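3,4-dihydroxy-2-butanone 4-phosphate synthase (Acinetobacter baumannii, PDB 6MNZ) probably converts D-ribulose 5-phosphate to formate and 3,4-dihydroxy-2-butanone 4-phosphate, a step of riboflavin biosynthesis, using magnesium or manganese. Local coordinates at residues A[135-149]-A[192-205]. Residues are numbered along the deposited sequence; the frame is centred on the assembly and turned at random.
With SO4 (sulfate ion), chain C.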
loop_
_atom_site.group_PDB
_atom_site.type_symbol
_atom_site.label_atom_id
_atom_site.label_comp_id
_atom_site.label_asym_id
_atom_site.label_seq_id
_atom_site.Cartn_x
_atom_site.Cartn_y
_atom_site.Cartn_z
ATOM N N GLY A 135 -1.352 13.422 10.905
ATOM C CA GLY A 135 -2.053 14.643 10.576
ATOM C C GLY A 135 -3.442 14.758 11.153
ATOM O O GLY A 135 -4.150 15.725 10.859
ATOM N N GLY A 136 -3.878 13.768 11.925
ATOM C CA GLY A 136 -5.182 13.853 12.551
ATOM C C GLY A 136 -6.294 13.723 11.529
ATOM O O GLY A 136 -6.172 13.022 10.519
ATOM N N VAL A 137 -7.336 14.525 11.723
ATOM C CA VAL A 137 -8.568 14.419 10.951
ATOM C C VAL A 137 -8.338 14.946 9.539
ATOM O O VAL A 137 -9.234 14.892 8.690
ATOM C CB VAL A 137 -9.706 15.178 11.662
ATOM C CG1 VAL A 137 -10.948 15.217 10.819
ATOM C CG2 VAL A 137 -10.018 14.533 12.999
ATOM N N LEU A 138 -7.111 15.381 9.247
ATOM C CA LEU A 138 -6.798 15.819 7.890
ATOM C C LEU A 138 -6.881 14.670 6.893
ATOM O O LEU A 138 -7.035 14.914 5.691
ATOM C CB LEU A 138 -5.406 16.443 7.842
ATOM C CG LEU A 138 -5.216 17.743 8.619
ATOM C CD1 LEU A 138 -3.744 18.124 8.617
ATOM C CD2 LEU A 138 -6.070 18.856 8.035
ATOM N N HIS A 139 -6.549 13.456 7.330
ATOM C CA HIS A 139 -6.350 12.334 6.421
ATOM C C HIS A 139 -7.295 11.177 6.695
ATOM O O HIS A 139 -8.027 10.756 5.791
ATOM C CB HIS A 139 -4.892 11.857 6.507
ATOM C CG HIS A 139 -3.893 12.968 6.427
ATOM N ND1 HIS A 139 -3.789 13.792 5.328
ATOM C CD2 HIS A 139 -3.047 13.473 7.356
ATOM C CE1 HIS A 139 -2.906 14.743 5.576
ATOM N NE2 HIS A 139 -2.407 14.544 6.782
ATOM N N ARG A 140 -7.339 10.679 7.928
ATOM C CA ARG A 140 -8.361 9.732 8.354
ATOM C C ARG A 140 -9.435 10.479 9.132
ATOM O O ARG A 140 -9.160 11.025 10.206
ATOM C CB ARG A 140 -7.760 8.616 9.207
ATOM C CG ARG A 140 -8.665 7.403 9.333
ATOM C CD ARG A 140 -8.168 6.433 10.395
ATOM N NE ARG A 140 -9.024 6.439 11.578
ATOM C CZ ARG A 140 -9.318 5.363 12.304
ATOM N NH1 ARG A 140 -8.666 4.226 12.097
ATOM N NH2 ARG A 140 -10.046 5.499 13.404
ATOM N N ALA A 141 -10.673 10.385 8.660
ATOM C CA ALA A 141 -11.808 11.037 9.313
ATOM C C ALA A 141 -12.522 10.086 10.271
ATOM O O ALA A 141 -13.741 9.929 10.229
ATOM C CB ALA A 141 -12.767 11.573 8.258
ATOM N N GLY A 142 -11.764 9.516 11.209
ATOM C CA GLY A 142 -12.318 8.672 12.241
ATOM C C GLY A 142 -12.511 9.404 13.557
ATOM O O GLY A 142 -11.857 10.408 13.830
ATOM N N HIS A 143 -13.302 8.788 14.440
ATOM C CA HIS A 143 -13.458 9.324 15.789
ATOM C C HIS A 143 -12.126 9.375 16.524
ATOM O O HIS A 143 -11.956 10.185 17.442
ATOM C CB HIS A 143 -14.456 8.478 16.582
ATOM C CG HIS A 143 -15.797 8.349 15.930
ATOM N ND1 HIS A 143 -16.099 7.325 15.058
ATOM C CD2 HIS A 143 -16.953 9.024 16.131
ATOM C CE1 HIS A 143 -17.364 7.424 14.690
ATOM N NE2 HIS A 143 -17.920 8.406 15.375
ATOM N N THR A 144 -11.219 8.446 16.219
ATOM C CA THR A 144 -9.911 8.433 16.865
ATOM C C THR A 144 -9.166 9.736 16.610
ATOM O O THR A 144 -8.742 10.423 17.548
ATOM C CB THR A 144 -9.099 7.239 16.358
ATOM O OG1 THR A 144 -9.796 6.025 16.666
ATOM C CG2 THR A 144 -7.711 7.210 16.998
ATOM N N GLU A 145 -8.936 10.058 15.337
ATOM C CA GLU A 145 -8.299 11.324 14.994
ATOM C C GLU A 145 -9.126 12.508 15.472
ATOM O O GLU A 145 -8.566 13.502 15.949
ATOM C CB GLU A 145 -8.080 11.402 13.482
ATOM C CG GLU A 145 -7.003 10.465 12.958
ATOM C CD GLU A 145 -7.445 9.014 12.937
ATOM O OE1 GLU A 145 -8.600 8.749 12.543
ATOM O OE2 GLU A 145 -6.597 8.132 13.185
ATOM N N ALA A 146 -10.452 12.360 15.498
ATOM C CA ALA A 146 -11.312 13.483 15.850
ATOM C C ALA A 146 -11.230 13.790 17.338
ATOM O O ALA A 146 -11.162 14.959 17.734
ATOM C CB ALA A 146 -12.754 13.186 15.441
ATOM N N GLY A 147 -11.176 12.753 18.174
ATOM C CA GLY A 147 -11.012 12.976 19.600
ATOM C C GLY A 147 -9.720 13.693 19.934
ATOM O O GLY A 147 -9.711 14.641 20.723
ATOM N N CYS A 148 -8.623 13.301 19.282
ATOM C CA CYS A 148 -7.340 13.944 19.536
ATOM C C CYS A 148 -7.356 15.394 19.068
ATOM O O CYS A 148 -6.997 16.306 19.820
ATOM C CB CYS A 148 -6.219 13.166 18.843
ATOM S SG CYS A 148 -5.876 11.549 19.572
ATOM N N ASP A 149 -7.681 15.617 17.792
ATOM C CA ASP A 149 -7.631 16.967 17.246
ATOM C C ASP A 149 -8.567 17.907 17.993
ATOM O O ASP A 149 -8.188 19.043 18.301
ATOM C CB ASP A 149 -7.982 16.945 15.759
ATOM C CG ASP A 149 -6.923 16.259 14.921
ATOM O OD1 ASP A 149 -5.762 16.180 15.375
ATOM O OD2 ASP A 149 -7.255 15.788 13.815
ATOM N N ILE A 192 -17.583 15.114 12.285
ATOM C CA ILE A 192 -16.144 15.100 12.034
ATOM C C ILE A 192 -15.819 15.874 10.762
ATOM O O ILE A 192 -14.849 16.641 10.720
ATOM C CB ILE A 192 -15.625 13.651 11.951
ATOM C CG1 ILE A 192 -15.741 12.955 13.308
ATOM C CG2 ILE A 192 -14.176 13.626 11.475
ATOM C CD1 ILE A 192 -15.445 11.467 13.258
ATOM N N ALA A 193 -16.690 15.784 9.754
ATOM C CA ALA A 193 -16.528 16.613 8.563
ATOM C C ALA A 193 -16.589 18.096 8.907
ATOM O O ALA A 193 -15.820 18.898 8.363
ATOM C CB ALA A 193 -17.592 16.261 7.524
ATOM N N ASP A 194 -17.488 18.481 9.816
ATOM C CA ASP A 194 -17.521 19.867 10.268
ATOM C C ASP A 194 -16.223 20.257 10.963
ATOM O O ASP A 194 -15.832 21.429 10.935
ATOM C CB ASP A 194 -18.708 20.088 11.207
ATOM C CG ASP A 194 -20.019 20.246 10.461
ATOM O OD1 ASP A 194 -20.136 19.703 9.343
ATOM O OD2 ASP A 194 -20.953 20.859 11.019
ATOM N N LEU A 195 -15.543 19.295 11.590
ATOM C CA LEU A 195 -14.229 19.565 12.160
ATOM C C LEU A 195 -13.147 19.612 11.088
ATOM O O LEU A 195 -12.205 20.406 11.192
ATOM C CB LEU A 195 -13.888 18.511 13.214
ATOM C CG LEU A 195 -12.644 18.801 14.057
ATOM C CD1 LEU A 195 -12.825 20.071 14.879
ATOM C CD2 LEU A 195 -12.326 17.617 14.961
ATOM N N ILE A 196 -13.223 18.726 10.089
ATOM C CA ILE A 196 -12.338 18.832 8.931
ATOM C C ILE A 196 -12.359 20.256 8.391
ATOM O O ILE A 196 -11.316 20.898 8.222
ATOM C CB ILE A 196 -12.743 17.824 7.842
ATOM C CG1 ILE A 196 -12.436 16.400 8.296
ATOM C CG2 ILE A 196 -12.004 18.124 6.544
ATOM C CD1 ILE A 196 -13.030 15.326 7.426
ATOM N N HIS A 197 -13.554 20.748 8.065
ATOM C CA HIS A 197 -13.667 22.047 7.417
ATOM C C HIS A 197 -13.194 23.169 8.330
ATOM O O HIS A 197 -12.522 24.097 7.869
ATOM C CB HIS A 197 -15.113 22.284 6.987
ATOM C CG HIS A 197 -15.314 23.545 6.210
ATOM N ND1 HIS A 197 -14.732 23.763 4.979
ATOM C CD2 HIS A 197 -16.047 24.650 6.480
ATOM C CE1 HIS A 197 -15.073 24.962 4.541
ATOM N NE2 HIS A 197 -15.899 25.505 5.416
ATOM N N TYR A 198 -13.407 23.034 9.639
ATOM C CA TYR A 198 -12.893 24.028 10.573
ATOM C C TYR A 198 -11.373 24.104 10.501
ATOM O O TYR A 198 -10.800 25.189 10.349
ATOM C CB TYR A 198 -13.349 23.698 11.994
ATOM C CG TYR A 198 -12.884 24.699 13.024
ATOM C CD1 TYR A 198 -13.682 25.775 13.385
ATOM C CD2 TYR A 198 -11.672 24.537 13.679
ATOM C CE1 TYR A 198 -13.240 26.721 14.285
ATOM C CE2 TYR A 198 -11.221 25.475 14.584
ATOM C CZ TYR A 198 -12.003 26.572 14.872
ATOM O OH TYR A 198 -11.551 27.525 15.754
ATOM N N ARG A 199 -10.702 22.956 10.623
ATOM C CA ARG A 199 -9.244 22.938 10.572
ATOM C C ARG A 199 -8.732 23.529 9.265
ATOM O O ARG A 199 -7.692 24.198 9.245
ATOM C CB ARG A 199 -8.733 21.507 10.742
ATOM C CG ARG A 199 -8.954 20.925 12.130
ATOM C CD ARG A 199 -8.014 19.760 12.404
ATOM N NE ARG A 199 -6.611 20.154 12.305
ATOM C CZ ARG A 199 -5.584 19.321 12.435
ATOM N NH1 ARG A 199 -5.796 18.026 12.632
ATOM N NH2 ARG A 199 -4.348 19.761 12.234
ATOM N N MET A 200 -9.405 23.229 8.154
ATOM C CA MET A 200 -8.985 23.768 6.868
ATOM C C MET A 200 -9.193 25.274 6.779
ATOM O O MET A 200 -8.500 25.936 6.000
ATOM C CB MET A 200 -9.740 23.072 5.736
ATOM C CG MET A 200 -9.447 21.586 5.614
ATOM S SD MET A 200 -7.707 21.214 5.317
ATOM C CE MET A 200 -7.841 19.737 4.310
ATOM N N THR A 201 -10.083 25.838 7.595
ATOM C CA THR A 201 -10.401 27.256 7.492
ATOM C C THR A 201 -9.588 28.111 8.452
ATOM O O THR A 201 -9.453 29.319 8.226
ATOM C CB THR A 201 -11.892 27.492 7.758
ATOM O OG1 THR A 201 -12.213 27.088 9.096
ATOM C CG2 THR A 201 -12.747 26.709 6.772
ATOM N N ASN A 202 -9.117 27.534 9.560
ATOM C CA ASN A 202 -8.482 28.299 10.627
ATOM C C ASN A 202 -7.048 27.848 10.881
ATOM O O ASN A 202 -6.465 28.200 11.912
ATOM C CB ASN A 202 -9.304 28.197 11.912
ATOM C CG ASN A 202 -10.715 28.723 11.741
ATOM O OD1 ASN A 202 -11.664 27.952 11.596
ATOM N ND2 ASN A 202 -10.869 30.040 11.833
ATOM N N GLU A 203 -6.463 27.088 9.957
ATOM C CA GLU A 203 -5.082 26.640 10.074
ATOM C C GLU A 203 -4.433 26.652 8.699
ATOM O O GLU A 203 -5.047 26.240 7.710
ATOM C CB GLU A 203 -4.998 25.229 10.676
ATOM C CG GLU A 203 -5.732 25.053 12.002
ATOM C CD GLU A 203 -5.742 23.605 12.478
ATOM O OE1 GLU A 203 -5.139 22.749 11.795
ATOM O OE2 GLU A 203 -6.419 23.309 13.486
ATOM N N GLN A 204 -3.165 27.055 8.651
ATOM C CA GLN A 204 -2.345 26.876 7.454
ATOM C C GLN A 204 -1.818 25.448 7.449
ATOM O O GLN A 204 -0.874 25.104 8.163
ATOM C CB GLN A 204 -1.210 27.892 7.412
ATOM C CG GLN A 204 -0.551 28.003 6.049
ATOM C CD GLN A 204 0.822 28.641 6.111
ATOM O OE1 GLN A 204 1.648 28.270 6.944
ATOM N NE2 GLN A 204 1.132 29.462 5.116
ATOM N N THR A 205 -2.537 24.576 6.748
ATOM C CA THR A 205 -2.238 23.152 6.757
ATOM C C THR A 205 -1.310 22.731 5.626
ATOM O O THR A 205 -0.639 21.702 5.751
ATOM C CB THR A 205 -3.537 22.345 6.682
ATOM O OG1 THR A 205 -4.535 22.967 7.501
ATOM C CG2 THR A 205 -3.313 20.924 7.164
HETATM S S SO4 C . -12.707 5.331 14.485
HETATM O O1 SO4 C . -11.623 6.303 14.597
HETATM O O2 SO4 C . -13.910 6.002 14.005
HETATM O O3 SO4 C . -12.963 4.748 15.797
HETATM O O4 SO4 C . -12.351 4.272 13.545
#
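Ile-192, on the first turn of helix 192-202, wedges between the loop that leads into helix 143-149 and that helix itself. Its CG1 branch, turned away from the carbonyl carbon (chi1 -67°) and extended beyond, lies 3.7 Å from Ala-146 CB and carries CD1 over one face of the His-143 imidazole, a CH-pi contact 4.2 Å from the ring centroid. The other branch, CG2, meets Val-137 CG1 at 3.7 Å. Ile-196 and Ala-141 extend this tight apolar patch; Leu-195 touches more loosely, with CD2 4.5 Å from Ala-146 CB. The helix axes cross at 51° and stay 10.6 Å apart, so the 3-10 turn at 137-138 and the loop after it supply much of the packing.

At the other end the contact turns polar. Arg-199 NH1 forms a salt bridge to Asp-149 OD2 (2.9 Å), which lies at the guanidinium edge although the carboxylate plane is turned 75° from it; NH1 also makes a weak hydrogen bond to Gly-135 O. NE and NH2 both grip OE1 of the partly exposed Glu-203 side-on, while Leu-138 rests over one guanidinium face. Asp-149 has a further salt-bridge partner in Arg-152.

At the edge of the His-143 ring, its backbone N and ND1 both donate to sulfate O2, and Thr-144 N and OG1 to O1. These residues are part of the predicted ribulose 5-phosphate site, where His-143 is also a predicted ligand of a divalent metal; the sulfate probably marks an anion-binding position. The apolar wedge thus backs the imidazole, while Arg-199 ties Asp-149 on helix 143-149 to Glu-203, two carboxylates that would probably offset the charge of its buried guanidinium.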